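PDB 3VNX: ferritin from Ulva pertusa, which stores iron inside a hollow shell of 24 subunits and probably oxidises iron(II) on its way in. Local coordinates for residues A[137-140]-A[141-145]; A[146-149]-A[150-154]; A[167-170]-A[171-174]. All coordinates share one frame; numbering follows the deposited sequence.

Interaction 1 (A[137-140]-A[141-145]); sequences LNFQ and KLQAL
Q143 lays its amide over one face of the F139 ring, four residues back on helix 123-151. NE2 of Q143 stands 3.3 Å above the ring plane, offset toward the rim, with CZ of F139 its closest atom at 3.4 Å. The two planes are 36° apart, so the amide meets the ring tilted, nitrogen first. On the other branch, OE1 of Q143 lies 3.7 Å from CG of Q140. With CG anti to the backbone N (chi1 -178°), F139 directs its ring outward from the helix, and Q143, extended beyond CG, leans back over it. With an alanine at Q143, the ring would probably lose the amide over this face, and CG of Q140 the oxygen beside it.

L137 and K141, i and i+4, lie side by side, CE of K141 3.9 Å from CD2 of L137; the lysine's aliphatic stem covers the leucine while its NZ makes a long, weak ion pair with E14 of a second subunit. N138 crosses K141 at about a right angle, its OD1 3.6 Å from CB of K141, but that oxygen is bonded by Q47 and ND2 bonds to E51, both on helix 38-66. Q143 N bonds to F139 O at 2.8 Å. E18 of the second subunit takes a hydrogen bond from NE2 of Q140, and V34 of that subunit packs on F139. The buried N138, with a calcium ion about 3 Å from its side chain, has both amide ends bonded, which probably fixes its orientation within the four-helix bundle.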
loop_
_atom_site.group_PDB
_atom_site.type_symbol
_atom_site.label_atom_id
_atom_site.label_comp_id
_atom_site.label_asym_id
_atom_site.label_seq_id
_atom_site.Cartn_x
_atom_site.Cartn_y
_atom_site.Cartn_z
ATOM N N LEU A 137 -9.776 -19.017 52.548
ATOM C CA LEU A 137 -8.725 -19.063 53.550
ATOM C C LEU A 137 -7.692 -17.976 53.250
ATOM O O LEU A 137 -7.334 -17.186 54.135
ATOM C CB LEU A 137 -8.045 -20.435 53.556
ATOM C CG LEU A 137 -7.445 -20.898 54.888
ATOM C CD1 LEU A 137 -6.390 -21.976 54.675
ATOM C CD2 LEU A 137 -6.883 -19.744 55.703
ATOM N N ASN A 138 -7.207 -17.928 52.006
ATOM C CA ASN A 138 -6.167 -16.963 51.691
ATOM C C ASN A 138 -6.650 -15.515 51.780
ATOM O O ASN A 138 -5.867 -14.616 52.059
ATOM C CB ASN A 138 -5.522 -17.222 50.341
ATOM C CG ASN A 138 -4.170 -16.548 50.230
ATOM O OD1 ASN A 138 -3.542 -16.275 51.244
ATOM N ND2 ASN A 138 -3.724 -16.264 49.011
ATOM N N PHE A 139 -7.941 -15.301 51.549
ATOM C CA PHE A 139 -8.532 -13.985 51.714
ATOM C C PHE A 139 -8.349 -13.546 53.170
ATOM O O PHE A 139 -7.938 -12.408 53.460
ATOM C CB PHE A 139 -10.008 -14.038 51.339
ATOM C CG PHE A 139 -10.712 -12.716 51.416
ATOM C CD1 PHE A 139 -10.007 -11.526 51.345
ATOM C CD2 PHE A 139 -12.094 -12.668 51.542
ATOM C CE1 PHE A 139 -10.668 -10.303 51.416
ATOM C CE2 PHE A 139 -12.764 -11.469 51.601
ATOM C CZ PHE A 139 -12.045 -10.271 51.543
ATOM N N GLN A 140 -8.619 -14.459 54.091
ATOM C CA GLN A 140 -8.437 -14.135 55.500
ATOM C C GLN A 140 -6.954 -13.950 55.836
ATOM O O GLN A 140 -6.583 -13.001 56.544
ATOM C CB GLN A 140 -9.093 -15.191 56.385
ATOM C CG GLN A 140 -10.610 -15.098 56.344
ATOM C CD GLN A 140 -11.306 -16.439 56.537
ATOM O OE1 GLN A 140 -12.231 -16.552 57.343
ATOM N NE2 GLN A 140 -10.867 -17.459 55.799
ATOM N N LYS A 141 -6.100 -14.835 55.317
ATOM C CA LYS A 141 -4.660 -14.645 55.505
ATOM C C LYS A 141 -4.278 -13.242 55.035
ATOM O O LYS A 141 -3.576 -12.509 55.738
ATOM C CB LYS A 141 -3.844 -15.698 54.754
ATOM C CG LYS A 141 -3.952 -17.099 55.321
ATOM C CD LYS A 141 -3.474 -17.153 56.778
ATOM C CE LYS A 141 -3.536 -18.579 57.353
ATOM N NZ LYS A 141 -2.631 -18.757 58.540
ATOM N N LEU A 142 -4.758 -12.854 53.855
ATOM C CA LEU A 142 -4.421 -11.535 53.345
ATOM C C LEU A 142 -4.943 -10.467 54.299
ATOM O O LEU A 142 -4.232 -9.512 54.595
ATOM C CB LEU A 142 -4.937 -11.326 51.914
ATOM C CG LEU A 142 -4.050 -11.995 50.856
ATOM C CD1 LEU A 142 -4.701 -12.010 49.471
ATOM C CD2 LEU A 142 -2.678 -11.333 50.817
ATOM N N GLN A 143 -6.174 -10.642 54.791
ATOM C CA GLN A 143 -6.741 -9.709 55.761
ATOM C C GLN A 143 -5.845 -9.554 57.005
ATOM O O GLN A 143 -5.539 -8.437 57.446
ATOM C CB GLN A 143 -8.151 -10.145 56.154
ATOM C CG GLN A 143 -9.241 -9.649 55.199
ATOM C CD GLN A 143 -10.558 -10.364 55.406
ATOM O OE1 GLN A 143 -10.614 -11.400 56.068
ATOM N NE2 GLN A 143 -11.625 -9.818 54.837
ATOM N N ALA A 144 -5.416 -10.683 57.553
ATOM C CA ALA A 144 -4.468 -10.693 58.657
ATOM C C ALA A 144 -3.172 -9.954 58.305
ATOM O O ALA A 144 -2.605 -9.227 59.143
ATOM C CB ALA A 144 -4.163 -12.151 59.085
ATOM N N LEU A 145 -2.694 -10.135 57.073
ATOM C CA LEU A 145 -1.434 -9.497 56.683
ATOM C C LEU A 145 -1.572 -7.983 56.723
ATOM O O LEU A 145 -0.667 -7.273 57.168
ATOM C CB LEU A 145 -0.939 -9.958 55.304
ATOM C CG LEU A 145 0.205 -9.112 54.720
ATOM C CD1 LEU A 145 1.380 -9.003 55.663
ATOM C CD2 LEU A 145 0.674 -9.637 53.369
#

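Interaction 2 (A[146-149]-A[150-154]); sequences QAIA and DKHKD
With CG2 of I148 anti to its backbone N and CG of H152 turned beside its own N (chi1 -62°), the two side chains run next to each other in the same direction at the end of helix 123-151. CG2 of I148 comes 4.0 Å from CD2 of H152, and the same CD2 lies 3.5 Å from I148 O, which sits at the ring's edge, near its plane. CG of K151 lies over one face of the imidazole, toward its rim, and H37 stacks with the ring. I148 also packs on A43 of helix 38-66, a hydrophobic contact that suits its branched hydrocarbon.

Here the helix stops in a Schellman motif. K153, with positive phi (56°), is its C-prime residue: D154 N reaches back to A149 O at 3.1 Å, and K153 N bonds to D150 O at 2.8 Å. Before these, the last ordinary i to i+4 bond joins H152 N to I148 O. The small A149 suits its buried place against L157 and C158 of helix 155-201. Across the turn K153 folds back, its NZ 3.2 Å from OD1 of D150 in a salt bridge that meets the oxygen nearly along its C-O axis. K151 sends its own ammonium to E39, a salt bridge between two helices.

D154 then serves as N-cap of the next helix: its OD1 accepts from L157 N and is also salt-bridged by R100. Aspartate fits because a short carboxylate can reach the first turn's N-H groups, and the guanidinium would be expected to steady its negative charge.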
loop_
_atom_site.group_PDB
_atom_site.type_symbol
_atom_site.label_atom_id
_atom_site.label_comp_id
_atom_site.label_asym_id
_atom_site.label_seq_id
_atom_site.Cartn_x
_atom_site.Cartn_y
_atom_site.Cartn_z
ATOM N N GLN A 146 -2.709 -7.475 56.279
ATOM C CA GLN A 146 -2.864 -6.029 56.305
ATOM C C GLN A 146 -3.083 -5.537 57.746
ATOM O O GLN A 146 -2.692 -4.415 58.098
ATOM C CB GLN A 146 -3.953 -5.562 55.322
ATOM C CG GLN A 146 -5.335 -5.408 55.903
ATOM C CD GLN A 146 -5.521 -4.100 56.654
ATOM O OE1 GLN A 146 -5.146 -3.016 56.178
ATOM N NE2 GLN A 146 -6.114 -4.198 57.835
ATOM N N ALA A 147 -3.677 -6.388 58.583
ATOM C CA ALA A 147 -3.898 -6.038 59.988
ATOM C C ALA A 147 -2.572 -5.717 60.653
ATOM O O ALA A 147 -2.443 -4.702 61.353
ATOM C CB ALA A 147 -4.599 -7.160 60.731
ATOM N N ILE A 148 -1.582 -6.576 60.436
ATOM C CA ILE A 148 -0.258 -6.322 60.988
ATOM C C ILE A 148 0.316 -5.017 60.438
ATOM O O ILE A 148 0.792 -4.163 61.194
ATOM C CB ILE A 148 0.711 -7.483 60.719
ATOM C CG1 ILE A 148 0.223 -8.759 61.417
ATOM C CG2 ILE A 148 2.109 -7.137 61.226
ATOM C CD1 ILE A 148 1.143 -9.967 61.207
ATOM N N ALA A 149 0.268 -4.866 59.117
ATOM C CA ALA A 149 0.652 -3.614 58.462
ATOM C C ALA A 149 -0.026 -2.409 59.108
ATOM O O ALA A 149 0.622 -1.393 59.375
ATOM C CB ALA A 149 0.321 -3.669 56.958
ATOM N N ASP A 150 -1.335 -2.521 59.340
ATOM C CA ASP A 150 -2.105 -1.448 59.972
ATOM C C ASP A 150 -1.650 -1.202 61.417
ATOM O O ASP A 150 -1.456 -0.052 61.833
ATOM C CB ASP A 150 -3.608 -1.764 59.947
ATOM C CG ASP A 150 -4.465 -0.577 60.395
ATOM O OD1 ASP A 150 -3.996 0.579 60.302
ATOM O OD2 ASP A 150 -5.610 -0.799 60.838
ATOM N N LYS A 151 -1.485 -2.293 62.164
ATOM C CA LYS A 151 -1.009 -2.236 63.540
ATOM C C LYS A 151 0.209 -1.315 63.661
ATOM O O LYS A 151 0.229 -0.400 64.494
ATOM C CB LYS A 151 -0.681 -3.654 64.024
ATOM C CG LYS A 151 -0.031 -3.731 65.381
ATOM C CD LYS A 151 -0.269 -5.089 66.025
ATOM C CE LYS A 151 0.535 -6.187 65.347
ATOM N NZ LYS A 151 0.236 -7.546 65.914
ATOM N N HIS A 152 1.212 -1.538 62.813
ATOM C CA HIS A 152 2.455 -0.777 62.912
ATOM C C HIS A 152 2.419 0.517 62.078
ATOM O O HIS A 152 3.446 1.186 61.868
ATOM C CB HIS A 152 3.666 -1.669 62.579
ATOM C CG HIS A 152 3.842 -2.819 63.528
ATOM N ND1 HIS A 152 4.580 -2.720 64.688
ATOM C CD2 HIS A 152 3.363 -4.085 63.494
ATOM C CE1 HIS A 152 4.561 -3.882 65.321
ATOM N NE2 HIS A 152 3.825 -4.726 64.621
ATOM N N LYS A 153 1.220 0.867 61.620
ATOM C CA LYS A 153 1.000 2.145 60.961
ATOM C C LYS A 153 1.925 2.349 59.760
ATOM O O LYS A 153 2.499 3.419 59.575
ATOM C CB LYS A 153 1.167 3.285 61.973
ATOM C CG LYS A 153 -0.150 3.762 62.575
ATOM C CD LYS A 153 -1.032 2.594 63.014
ATOM C CE LYS A 153 -2.520 2.947 62.950
ATOM N NZ LYS A 153 -2.929 3.297 61.559
ATOM N N ASP A 154 2.076 1.307 58.954
ATOM C CA ASP A 154 2.886 1.395 57.759
ATOM C C ASP A 154 1.933 1.587 56.588
ATOM O O ASP A 154 1.499 0.615 55.959
ATOM C CB ASP A 154 3.680 0.108 57.599
ATOM C CG ASP A 154 4.754 0.197 56.525
ATOM O OD1 ASP A 154 4.661 1.033 55.590
ATOM O OD2 ASP A 154 5.698 -0.598 56.632
#

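Interaction 3 (A[167-170]-A[171-174]); sequences SEQV and DAVK
Helix 155-201, the last of the chain's long helices, carries this contact over two turns whose inner side faces helix 123-151. Q169 bends its amide forward along the helix, and its NE2 meets CG2 of V173 at 3.6 Å and CB of A172 at 3.7 Å, the glutamine crossing the valine at about a right angle. The bend lies at chi2 (61°), which swings the amide off a straight course. NE2 has its polar partner in E135 of helix 123-151, while the carbon stem packs on F139 and L142, the amide oxygen lies against N138, and the side chain stands about 3 Å from a calcium ion.

Within the four-helix bundle of a ferritin subunit this is an interior placement, consistent with the ferroxidase centre that ferritins hold there, and a glutamine suits it, being part hydrocarbon with a hydrogen-bonding end. V173 N bonds to Q169 O at 2.8 Å. V173, branched at CB, also rests its CG2 3.4 Å from Q169 O and packs on A32 of a second subunit.

On the outer side a water bridges S167 and D171: it lies 2.9 Å from OG of S167 and donates to OD2 of D171 at the same distance. Both residues are short and polar, so one water spans the i to i+4 gap. K174 points its ammonium to the backbone oxygen of A66 in another neighbouring subunit.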
loop_
_atom_site.group_PDB
_atom_site.type_symbol
_atom_site.label_atom_id
_atom_site.label_comp_id
_atom_site.label_asym_id
_atom_site.label_seq_id
_atom_site.Cartn_x
_atom_site.Cartn_y
_atom_site.Cartn_z
ATOM N N SER A 167 -7.313 -6.959 47.111
ATOM C CA SER A 167 -8.366 -6.602 46.171
ATOM C C SER A 167 -8.564 -7.677 45.108
ATOM O O SER A 167 -9.703 -7.999 44.731
ATOM C CB SER A 167 -8.040 -5.270 45.496
ATOM O OG SER A 167 -9.012 -4.954 44.514
ATOM N N GLU A 168 -7.454 -8.218 44.611
ATOM C CA GLU A 168 -7.528 -9.297 43.638
ATOM C C GLU A 168 -8.182 -10.557 44.231
ATOM O O GLU A 168 -8.918 -11.272 43.543
ATOM C CB GLU A 168 -6.133 -9.624 43.100
ATOM C CG GLU A 168 -5.557 -8.573 42.154
ATOM C CD GLU A 168 -4.036 -8.701 41.987
ATOM O OE1 GLU A 168 -3.326 -7.682 42.171
ATOM O OE2 GLU A 168 -3.547 -9.818 41.685
ATOM N N GLN A 169 -7.912 -10.821 45.508
ATOM C CA GLN A 169 -8.390 -12.038 46.144
ATOM C C GLN A 169 -9.916 -12.008 46.217
ATOM O O GLN A 169 -10.580 -13.046 46.074
ATOM C CB GLN A 169 -7.742 -12.226 47.521
ATOM C CG GLN A 169 -8.109 -13.527 48.210
ATOM C CD GLN A 169 -7.679 -14.765 47.429
ATOM O OE1 GLN A 169 -6.490 -15.023 47.255
ATOM N NE2 GLN A 169 -8.649 -15.548 46.975
ATOM N N VAL A 170 -10.475 -10.813 46.381
ATOM C CA VAL A 170 -11.924 -10.652 46.324
ATOM C C VAL A 170 -12.485 -11.191 45.001
ATOM O O VAL A 170 -13.374 -12.043 44.992
ATOM C CB VAL A 170 -12.330 -9.173 46.517
ATOM C CG1 VAL A 170 -13.837 -8.990 46.312
ATOM C CG2 VAL A 170 -11.903 -8.689 47.903
ATOM N N ASP A 171 -11.955 -10.701 43.882
ATOM C CA ASP A 171 -12.365 -11.200 42.574
ATOM C C ASP A 171 -12.173 -12.711 42.491
ATOM O O ASP A 171 -13.056 -13.443 42.044
ATOM C CB ASP A 171 -11.536 -10.539 41.473
ATOM C CG ASP A 171 -11.681 -9.027 41.451
ATOM O OD1 ASP A 171 -12.801 -8.539 41.708
ATOM O OD2 ASP A 171 -10.671 -8.335 41.165
ATOM N N ALA A 172 -11.004 -13.180 42.914
ATOM C CA ALA A 172 -10.725 -14.610 42.860
ATOM C C ALA A 172 -11.787 -15.443 43.598
ATOM O O ALA A 172 -12.291 -16.442 43.049
ATOM C CB ALA A 172 -9.320 -14.912 43.386
ATOM N N VAL A 173 -12.130 -15.035 44.828
ATOM C CA VAL A 173 -13.131 -15.771 45.587
ATOM C C VAL A 173 -14.477 -15.862 44.869
ATOM O O VAL A 173 -15.050 -16.948 44.766
ATOM C CB VAL A 173 -13.366 -15.187 46.991
ATOM C CG1 VAL A 173 -14.649 -15.780 47.592
ATOM C CG2 VAL A 173 -12.159 -15.447 47.887
ATOM N N LYS A 174 -14.986 -14.722 44.397
ATOM C CA LYS A 174 -16.254 -14.710 43.665
ATOM C C LYS A 174 -16.207 -15.639 42.443
ATOM O O LYS A 174 -17.140 -16.427 42.218
ATOM C CB LYS A 174 -16.636 -13.280 43.254
ATOM C CG LYS A 174 -17.706 -13.179 42.158
ATOM C CD LYS A 174 -19.109 -13.336 42.692
ATOM C CE LYS A 174 -20.129 -13.375 41.556
ATOM N NZ LYS A 174 -20.667 -12.034 41.241
HETATM O O HOH W 1 -8.859 -6.290 41.984
#

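In the fold
Interactions 1 and 2 follow directly on one another along helix 123-151, their centres 13 Å apart, the second closing that helix and turning the chain into helix 155-201. Interaction 3 comes last in sequence, on helix 155-201, yet lies only 11 Å from interaction 1, because the two helices pack together: CG of Q169 comes 3.6 Å from CA of F139, and CB of Q169 equally close to CD1 of L142. Interactions 2 and 3 do not touch, their centres being 21 Å apart. All three also meet neighbouring subunits, so the same helices that build the bundle take part in assembling the 24-chain shell.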